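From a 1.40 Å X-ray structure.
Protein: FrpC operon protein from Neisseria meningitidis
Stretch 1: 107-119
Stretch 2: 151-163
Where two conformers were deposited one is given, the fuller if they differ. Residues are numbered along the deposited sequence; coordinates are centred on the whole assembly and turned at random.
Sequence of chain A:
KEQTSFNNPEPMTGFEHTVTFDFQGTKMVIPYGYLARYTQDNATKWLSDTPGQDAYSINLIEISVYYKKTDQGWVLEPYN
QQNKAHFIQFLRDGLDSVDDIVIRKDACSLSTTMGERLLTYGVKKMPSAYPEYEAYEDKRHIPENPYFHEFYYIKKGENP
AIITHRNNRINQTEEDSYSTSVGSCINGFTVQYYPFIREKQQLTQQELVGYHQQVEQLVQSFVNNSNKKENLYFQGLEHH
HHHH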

ATOM      1  N   ALA A 107      17.262   5.660  -0.766  1.00 28.36           N
ATOM      2  CA  ALA A 107      17.942   4.404  -0.584  1.00 28.80           C
ATOM      3  C   ALA A 107      17.166   3.569   0.429  1.00 23.33           C
ATOM      4  O   ALA A 107      16.645   4.093   1.405  1.00 25.78           O
ATOM      5  CB  ALA A 107      19.407   4.646  -0.121  1.00 32.95           C
ATOM      6  N   CYS A 108      17.114   2.272   0.162  1.00 24.21           N
ATOM      7  CA  CYS A 108      16.425   1.325   1.021  1.00 22.00           C
ATOM      8  C   CYS A 108      17.111   1.268   2.367  1.00 27.93           C
ATOM      9  O   CYS A 108      18.349   1.341   2.440  1.00 28.90           O
ATOM     10  CB  CYS A 108      16.432  -0.049   0.389  1.00 24.02           C
ATOM     11  SG  CYS A 108      15.260  -1.145   1.184  1.00 23.40           S
ATOM     12  N   SER A 109      16.325   1.234   3.434  1.00 27.97           N
ATOM     13  CA  SER A 109      16.920   1.060   4.765  1.00 31.92           C
ATOM     14  C   SER A 109      16.266  -0.089   5.530  1.00 30.84           C
ATOM     15  O   SER A 109      16.365  -0.170   6.761  1.00 33.06           O
ATOM     16  CB  SER A 109      16.914   2.375   5.554  1.00 37.26           C
ATOM     17  OG  SER A 109      15.620   2.904   5.723  1.00 37.38           O
ATOM     18  N   LEU A 110      15.619  -0.992   4.801  1.00 24.37           N
ATOM     19  CA  LEU A 110      15.186  -2.242   5.386  1.00 24.17           C
ATOM     20  C   LEU A 110      16.432  -3.053   5.724  1.00 25.29           C
ATOM     21  O   LEU A 110      17.324  -3.193   4.899  1.00 29.18           O
ATOM     22  CB  LEU A 110      14.289  -3.022   4.425  1.00 21.45           C
ATOM     23  CG  LEU A 110      12.973  -2.311   4.042  1.00 22.32           C
ATOM     24  CD1 LEU A 110      12.201  -3.265   3.148  1.00 23.65           C
ATOM     25  CD2 LEU A 110      12.146  -1.875   5.221  1.00 30.42           C
ATOM     26  N   SER A 111      16.462  -3.565   6.951  1.00 24.71           N
ATOM     27  CA  SER A 111      17.556  -4.402   7.439  1.00 29.35           C
ATOM     28  C   SER A 111      17.653  -5.735   6.712  1.00 26.76           C
ATOM     29  O   SER A 111      16.668  -6.484   6.673  1.00 24.00           O
ATOM     30  CB  SER A 111      17.327  -4.685   8.915  1.00 30.34           C
ATOM     31  OG  SER A 111      18.454  -5.353   9.445  1.00 34.10           O
ATOM     32  N   THR A 112      18.828  -6.062   6.174  1.00 26.50           N
ATOM     33  CA  THR A 112      19.037  -7.377   5.560  1.00 27.65           C
ATOM     34  C   THR A 112      19.138  -8.491   6.607  1.00 25.97           C
ATOM     35  O   THR A 112      19.158  -9.670   6.259  1.00 30.46           O
ATOM     36  CB  THR A 112      20.323  -7.409   4.703  1.00 35.81           C
ATOM     37  OG1 THR A 112      21.433  -6.944   5.485  1.00 39.09           O
ATOM     38  CG2 THR A 112      20.165  -6.544   3.470  1.00 40.32           C
ATOM     39  N   THR A 113      19.177  -8.117   7.891  1.00 26.60           N
ATOM     40  CA  THR A 113      19.228  -9.095   8.981  1.00 25.01           C
ATOM     41  C   THR A 113      18.033  -8.991   9.943  1.00 22.29           C
ATOM     42  O   THR A 113      18.113  -9.368  11.089  1.00 22.85           O
ATOM     43  CB  THR A 113      20.528  -8.959   9.766  1.00 31.75           C
ATOM     44  OG1 THR A 113      20.597  -7.652  10.339  1.00 31.47           O
ATOM     45  CG2 THR A 113      21.731  -9.202   8.831  1.00 32.48           C
HETATM   46  N   MSE A 114      16.910  -8.487   9.457  1.00 21.82           N
HETATM   47  CA  MSE A 114      15.726  -8.422  10.294  1.00 19.91           C
HETATM   48  C   MSE A 114      15.305  -9.774  10.876  1.00 20.07           C
HETATM   49  O   MSE A 114      14.923  -9.893  12.027  1.00 20.62           O
HETATM   50  CB  MSE A 114      14.553  -7.814   9.550  1.00 21.66           C
HETATM   51  CG  MSE A 114      13.322  -7.752  10.406  1.00 21.49           C
HETATM   52 SE   MSE A 114      13.494  -6.793  12.093  1.00 36.59          SE
HETATM   53  CE  MSE A 114      12.643  -5.190  11.440  1.00 29.23           C
ATOM     54  N   GLY A 115      15.345 -10.817  10.070  1.00 18.62           N
ATOM     55  CA  GLY A 115      14.935 -12.110  10.579  1.00 17.71           C
ATOM     56  C   GLY A 115      15.791 -12.623  11.718  1.00 19.59           C
ATOM     57  O   GLY A 115      15.284 -13.180  12.690  1.00 18.68           O
ATOM     58  N   GLU A 116      17.098 -12.404  11.620  1.00 20.36           N
ATOM     59  CA  GLU A 116      18.034 -12.739  12.710  1.00 21.51           C
ATOM     60  C   GLU A 116      17.653 -12.002  13.982  1.00 20.65           C
ATOM     61  O   GLU A 116      17.682 -12.567  15.074  1.00 20.32           O
ATOM     62  CB  GLU A 116      19.468 -12.382  12.298  1.00 29.44           C
ATOM     63  CG  GLU A 116      20.005 -13.252  11.176  1.00 37.48           C
ATOM     64  CD  GLU A 116      21.242 -12.691  10.512  1.00 47.53           C
ATOM     65  OE1 GLU A 116      22.186 -12.294  11.236  1.00 46.96           O
ATOM     66  OE2 GLU A 116      21.268 -12.663   9.259  1.00 48.98           O
ATOM     67  N   ARG A 117      17.286 -10.730  13.837  1.00 19.10           N
ATOM     68  CA  ARG A 117      16.912  -9.922  14.981  1.00 20.21           C
ATOM     69  C   ARG A 117      15.654 -10.525  15.594  1.00 17.14           C
ATOM     70  O   ARG A 117      15.546 -10.705  16.813  1.00 18.36           O
ATOM     71  CB  ARG A 117      16.674  -8.475  14.564  1.00 21.35           C
ATOM     72  CG  ARG A 117      16.184  -7.509  15.656  1.00 31.04           C
ATOM     73  CD  ARG A 117      15.893  -6.107  15.054  1.00 35.95           C
ATOM     74  NE  ARG A 117      15.125  -5.235  15.955  1.00 39.99           N
ATOM     75  CZ  ARG A 117      14.501  -4.108  15.598  1.00 46.76           C
ATOM     76  NH1 ARG A 117      14.532  -3.674  14.338  1.00 48.66           N
ATOM     77  NH2 ARG A 117      13.824  -3.408  16.509  1.00 43.35           N
ATOM     78  N   LEU A 118      14.679 -10.848  14.759  1.00 16.43           N
ATOM     79  CA  LEU A 118      13.441 -11.449  15.256  1.00 15.51           C
ATOM     80  C   LEU A 118      13.731 -12.719  16.053  1.00 15.92           C
ATOM     81  O   LEU A 118      13.156 -12.904  17.115  1.00 15.72           O
ATOM     82  CB  LEU A 118      12.492 -11.773  14.108  1.00 13.81           C
ATOM     83  CG  LEU A 118      11.841 -10.615  13.399  1.00 14.85           C
ATOM     84  CD1 LEU A 118      10.980 -11.059  12.233  1.00 15.25           C
ATOM     85  CD2 LEU A 118      10.991  -9.777  14.375  1.00 17.03           C
ATOM     86  N   LEU A 119      14.606 -13.589  15.558  1.00 15.26           N
ATOM     87  CA  LEU A 119      14.936 -14.784  16.288  1.00 16.74           C
ATOM     88  C   LEU A 119      15.531 -14.473  17.666  1.00 17.57           C
ATOM     89  O   LEU A 119      15.190 -15.148  18.647  1.00 17.94           O
ATOM     90  CB  LEU A 119      15.847 -15.652  15.445  1.00 18.00           C
ATOM     91  CG  LEU A 119      15.239 -16.192  14.156  1.00 19.79           C
ATOM     92  CD1 LEU A 119      16.319 -16.801  13.269  1.00 29.21           C
ATOM     93  CD2 LEU A 119      14.142 -17.196  14.434  1.00 24.62           C
ATOM     94  N   PHE A 151       2.615 -11.730  12.968  1.00 13.85           N
ATOM     95  CA  PHE A 151       3.271 -12.441  11.885  1.00 13.18           C
ATOM     96  C   PHE A 151       4.130 -11.485  11.077  1.00 13.89           C
ATOM     97  O   PHE A 151       3.757 -10.303  10.890  1.00 13.90           O
ATOM     98  CB  PHE A 151       2.227 -13.008  10.919  1.00 14.03           C
ATOM     99  CG  PHE A 151       1.324 -14.011  11.515  1.00 17.62           C
ATOM    100  CD1 PHE A 151       1.678 -15.349  11.491  1.00 21.92           C
ATOM    101  CD2 PHE A 151       0.147 -13.646  12.115  1.00 19.48           C
ATOM    102  CE1 PHE A 151       0.860 -16.324  12.041  1.00 26.66           C
ATOM    103  CE2 PHE A 151      -0.698 -14.617  12.687  1.00 24.36           C
ATOM    104  CZ  PHE A 151      -0.334 -15.966  12.636  1.00 24.55           C
ATOM    105  N   TYR A 152       5.252 -11.960  10.568  1.00 12.02           N
ATOM    106  CA  TYR A 152       6.122 -11.241   9.677  1.00 11.67           C
ATOM    107  C   TYR A 152       6.373 -12.069   8.463  1.00 14.22           C
ATOM    108  O   TYR A 152       6.616 -13.273   8.597  1.00 14.43           O
ATOM    109  CB  TYR A 152       7.474 -10.925  10.340  1.00 12.86           C
ATOM    110  CG  TYR A 152       7.401 -10.073  11.577  1.00 11.78           C
ATOM    111  CD1 TYR A 152       7.599  -8.702  11.533  1.00 12.96           C
ATOM    112  CD2 TYR A 152       7.110 -10.644  12.820  1.00 12.99           C
ATOM    113  CE1 TYR A 152       7.529  -7.936  12.687  1.00 14.41           C
ATOM    114  CE2 TYR A 152       7.032  -9.874  13.973  1.00 13.84           C
ATOM    115  CZ  TYR A 152       7.248  -8.521  13.910  1.00 13.23           C
ATOM    116  OH  TYR A 152       7.213  -7.768  15.039  1.00 14.83           O
ATOM    117  N   TYR A 153       6.360 -11.455   7.298  1.00 12.26           N
ATOM    118  CA  TYR A 153       6.767 -12.040   6.043  1.00 13.00           C
ATOM    119  C   TYR A 153       7.818 -11.135   5.431  1.00 12.65           C
ATOM    120  O   TYR A 153       7.524  -9.985   5.099  1.00 13.24           O
ATOM    121  CB  TYR A 153       5.579 -12.277   5.133  1.00 13.12           C
ATOM    122  CG  TYR A 153       4.457 -13.034   5.825  1.00 12.76           C
ATOM    123  CD1 TYR A 153       4.543 -14.390   6.028  1.00 12.84           C
ATOM    124  CD2 TYR A 153       3.323 -12.391   6.277  1.00 15.75           C
ATOM    125  CE1 TYR A 153       3.527 -15.093   6.699  1.00 15.42           C
ATOM    126  CE2 TYR A 153       2.318 -13.071   6.926  1.00 17.73           C
ATOM    127  CZ  TYR A 153       2.422 -14.429   7.126  1.00 16.69           C
ATOM    128  OH  TYR A 153       1.395 -15.117   7.749  1.00 18.04           O
ATOM    129  N   ILE A 154       9.027 -11.631   5.241  1.00 13.47           N
ATOM    130  CA  ILE A 154      10.174 -10.838   4.834  1.00 13.30           C
ATOM    131  C   ILE A 154      10.727 -11.355   3.519  1.00 14.89           C
ATOM    132  O   ILE A 154      11.099 -12.515   3.413  1.00 16.77           O
ATOM    133  CB  ILE A 154      11.288 -10.858   5.910  1.00 14.54           C
ATOM    134  CG1 ILE A 154      10.739 -10.326   7.221  1.00 15.58           C
ATOM    135  CG2 ILE A 154      12.500 -10.072   5.440  1.00 16.13           C
ATOM    136  CD1 ILE A 154      11.718 -10.298   8.360  1.00 16.83           C
ATOM    137  N   LYS A 155      10.829 -10.481   2.527  1.00 14.95           N
ATOM    138  CA  LYS A 155      11.420 -10.757   1.217  1.00 19.43           C
ATOM    139  C   LYS A 155      12.748 -10.016   1.120  1.00 15.77           C
ATOM    140  O   LYS A 155      12.812  -8.882   1.511  1.00 16.87           O
ATOM    141  CB  LYS A 155      10.426 -10.219   0.151  1.00 25.66           C
ATOM    142  CG  LYS A 155      10.803 -10.260  -1.337  1.00 30.55           C
ATOM    143  CD  LYS A 155       9.686  -9.539  -2.131  1.00 30.25           C
ATOM    144  CE  LYS A 155       9.767  -9.728  -3.609  1.00 37.95           C
ATOM    145  NZ  LYS A 155      10.428  -8.577  -4.173  1.00 25.27           N
ATOM    146  N   LYS A 156      13.809 -10.609   0.560  1.00 21.34           N
ATOM    147  CA  LYS A 156      15.075  -9.862   0.298  1.00 25.38           C
ATOM    148  C   LYS A 156      15.219  -9.570  -1.208  1.00 24.61           C
ATOM    149  O   LYS A 156      14.296  -9.026  -1.775  1.00 24.11           O
ATOM    150  CB  LYS A 156      16.285 -10.591   0.879  1.00 30.36           C
ATOM    151  CG  LYS A 156      16.266 -10.651   2.386  1.00 29.96           C
ATOM    152  CD  LYS A 156      17.317 -11.633   2.866  1.00 38.27           C
ATOM    153  CE  LYS A 156      17.443 -11.668   4.367  1.00 40.76           C
ATOM    154  NZ  LYS A 156      18.707 -12.339   4.791  1.00 46.46           N
ATOM    155  N   GLY A 157      16.335  -9.892  -1.867  1.00 29.40           N
ATOM    156  CA  GLY A 157      16.465  -9.624  -3.305  1.00 29.34           C
ATOM    157  C   GLY A 157      16.566  -8.156  -3.665  1.00 27.33           C
ATOM    158  O   GLY A 157      16.852  -7.312  -2.815  1.00 32.47           O
ATOM    159  N   GLU A 158      16.262  -7.856  -4.919  1.00 27.53           N
ATOM    160  CA  GLU A 158      16.462  -6.514  -5.467  1.00 33.08           C
ATOM    161  C   GLU A 158      15.477  -5.511  -4.865  1.00 32.52           C
ATOM    162  O   GLU A 158      15.790  -4.314  -4.736  1.00 31.08           O
ATOM    163  CB  GLU A 158      16.291  -6.540  -6.991  1.00 35.88           C
ATOM    164  CG  GLU A 158      17.322  -5.693  -7.742  1.00 54.90           C
ATOM    165  CD  GLU A 158      18.764  -6.114  -7.452  1.00 65.91           C
ATOM    166  OE1 GLU A 158      19.055  -7.332  -7.487  1.00 74.54           O
ATOM    167  OE2 GLU A 158      19.608  -5.229  -7.189  1.00 69.94           O
ATOM    168  N   ASN A 159      14.313  -6.041  -4.473  1.00 20.91           N
ATOM    169  CA  ASN A 159      13.176  -5.287  -4.046  1.00 16.57           C
ATOM    170  C   ASN A 159      12.614  -5.850  -2.712  1.00 14.77           C
ATOM    171  O   ASN A 159      11.532  -6.449  -2.678  1.00 15.10           O
ATOM    172  CB  ASN A 159      12.115  -5.286  -5.160  1.00 17.85           C
ATOM    173  CG  ASN A 159      12.505  -4.429  -6.347  1.00 22.98           C
ATOM    174  OD1 ASN A 159      13.310  -3.519  -6.234  1.00 23.90           O
ATOM    175  ND2 ASN A 159      11.902  -4.705  -7.487  1.00 26.85           N
ATOM    176  N   PRO A 160      13.334  -5.619  -1.602  1.00 15.82           N
ATOM    177  CA  PRO A 160      12.948  -6.249  -0.367  1.00 14.22           C
ATOM    178  C   PRO A 160      11.625  -5.690   0.204  1.00 13.48           C
ATOM    179  O   PRO A 160      11.162  -4.604  -0.166  1.00 14.28           O
ATOM    180  CB  PRO A 160      14.098  -5.915   0.578  1.00 17.59           C
ATOM    181  CG  PRO A 160      14.656  -4.710   0.059  1.00 20.31           C
ATOM    182  CD  PRO A 160      14.591  -4.880  -1.449  1.00 19.74           C
ATOM    183  N   ALA A 161      11.019  -6.424   1.121  1.00 12.99           N
ATOM    184  CA  ALA A 161       9.765  -6.016   1.722  1.00 12.22           C
ATOM    185  C   ALA A 161       9.633  -6.666   3.073  1.00 11.28           C
ATOM    186  O   ALA A 161      10.108  -7.806   3.277  1.00 13.37           O
ATOM    187  CB  ALA A 161       8.579  -6.430   0.846  1.00 12.95           C
ATOM    188  N   ILE A 162       8.961  -5.996   4.002  1.00 11.17           N
ATOM    189  CA  ILE A 162       8.577  -6.587   5.262  0.50 11.27           C
ATOM    190  C   ILE A 162       7.092  -6.323   5.489  1.00 11.00           C
ATOM    191  O   ILE A 162       6.644  -5.154   5.511  1.00 10.17           O
ATOM    192  CB  ILE A 162       9.458  -6.128   6.458  0.50 12.98           C
ATOM    193  CG1 ILE A 162       8.901  -6.680   7.778  0.50 15.41           C
ATOM    194  CG2 ILE A 162       9.564  -4.624   6.498  0.50 10.02           C
ATOM    195  CD1 ILE A 162       9.920  -6.782   8.917  0.50 16.08           C
ATOM    196  N   ILE A 163       6.313  -7.407   5.619  1.00 10.80           N
ATOM    197  CA  ILE A 163       4.885  -7.370   5.824  1.00 10.11           C
ATOM    198  C   ILE A 163       4.655  -7.833   7.265  1.00 10.98           C
ATOM    199  O   ILE A 163       5.121  -8.892   7.674  1.00 11.72           O
ATOM    200  CB  ILE A 163       4.162  -8.331   4.876  1.00 11.52           C
ATOM    201  CG1 ILE A 163       4.452  -8.010   3.414  1.00 11.92           C
ATOM    202  CG2 ILE A 163       2.631  -8.315   5.203  1.00 12.27           C
ATOM    203  CD1 ILE A 163       3.867  -9.049   2.391  1.00 13.36           C
TER
HETATM  204  O   HOH W   1      18.136 -12.463   8.198  1.00 37.69           O

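A loop and the first turns of a helix (107-119) pack, largely through aliphatic side chains, against one face of a two-stranded β-hairpin (151-163), and a single direct hydrogen bond, from a lysine to a backbone carbonyl, joins the two. The contact buries 478 Å² in all, counting both sides. Within the hairpin, the strands are paired by backbone hydrogen bonds, among them Tyr-153 N to Ile-163 O and Ile-163 N to Tyr-153 O, both 2.9 Å. Alternation along the strands points the CA-to-CB bonds of Tyr-152, Ile-154 and Ile-162 toward the helix and loop, while their strand neighbours Tyr-153, Lys-155 and Ile-163 lie out of reach. Helix 114-119 runs nearly antiparallel to strand 151-155, at 152°, with 10.3 Å between the axes at closest approach. That spacing is filled by side chains. Met-114, a selenomethionine, lays its CG 3.6 Å from Ile-154 CD1 and 3.8 Å from Ile-162 CD1, so its unbranched chain touches both strands at once. One turn on, Leu-118 places CD1 4.0 Å from Ile-154 CD1 and 3.8 Å from Tyr-152 CG. Its other methyl, CD2, sits 4.0 Å from the centroid of the Tyr-152 ring and 15° off the ring normal, a CH-pi contact over the face; the forked leucine end thus covers the flat ring with both methyls. Between these two residues, Gly-115 brings bare backbone close to the strand: its N is 4.0 Å from Ile-154 CD1, and the extended m,t rotamer of Ile-154 carries that methyl to the helix.

Ahead of the helix, Leu-110 continues the apolar seam. Its CD2 meets Ile-162 CG2 at 4.0 Å, and its CD1 lies 4.2 Å from Pro-160 CB and 3.7 Å from Pro-160 O. Cys-108, covalently bonded to a group elsewhere in the structure, adds a contact of 3.8 Å from SG to Pro-160 CG. The compact proline ring therefore offers carbon to both residues.

The polar link lies at the exposed margin. A type I turn from Ser-111 to Met-114 leads into the helix, with Thr-113 N donating to Ser-111 OG at 3.3 Å. Thr-112, inside this turn, accepts at its O a hydrogen bond from Lys-156 NZ, 3.1 Å away. Lys-156 starts sideways, but its long, nearly extended chain brings the ammonium to the carbonyl. A water adds a weak bridge, accepting from Lys-156 NZ at 3.5 Å and donating to Glu-116 OE2 at 3.3 Å.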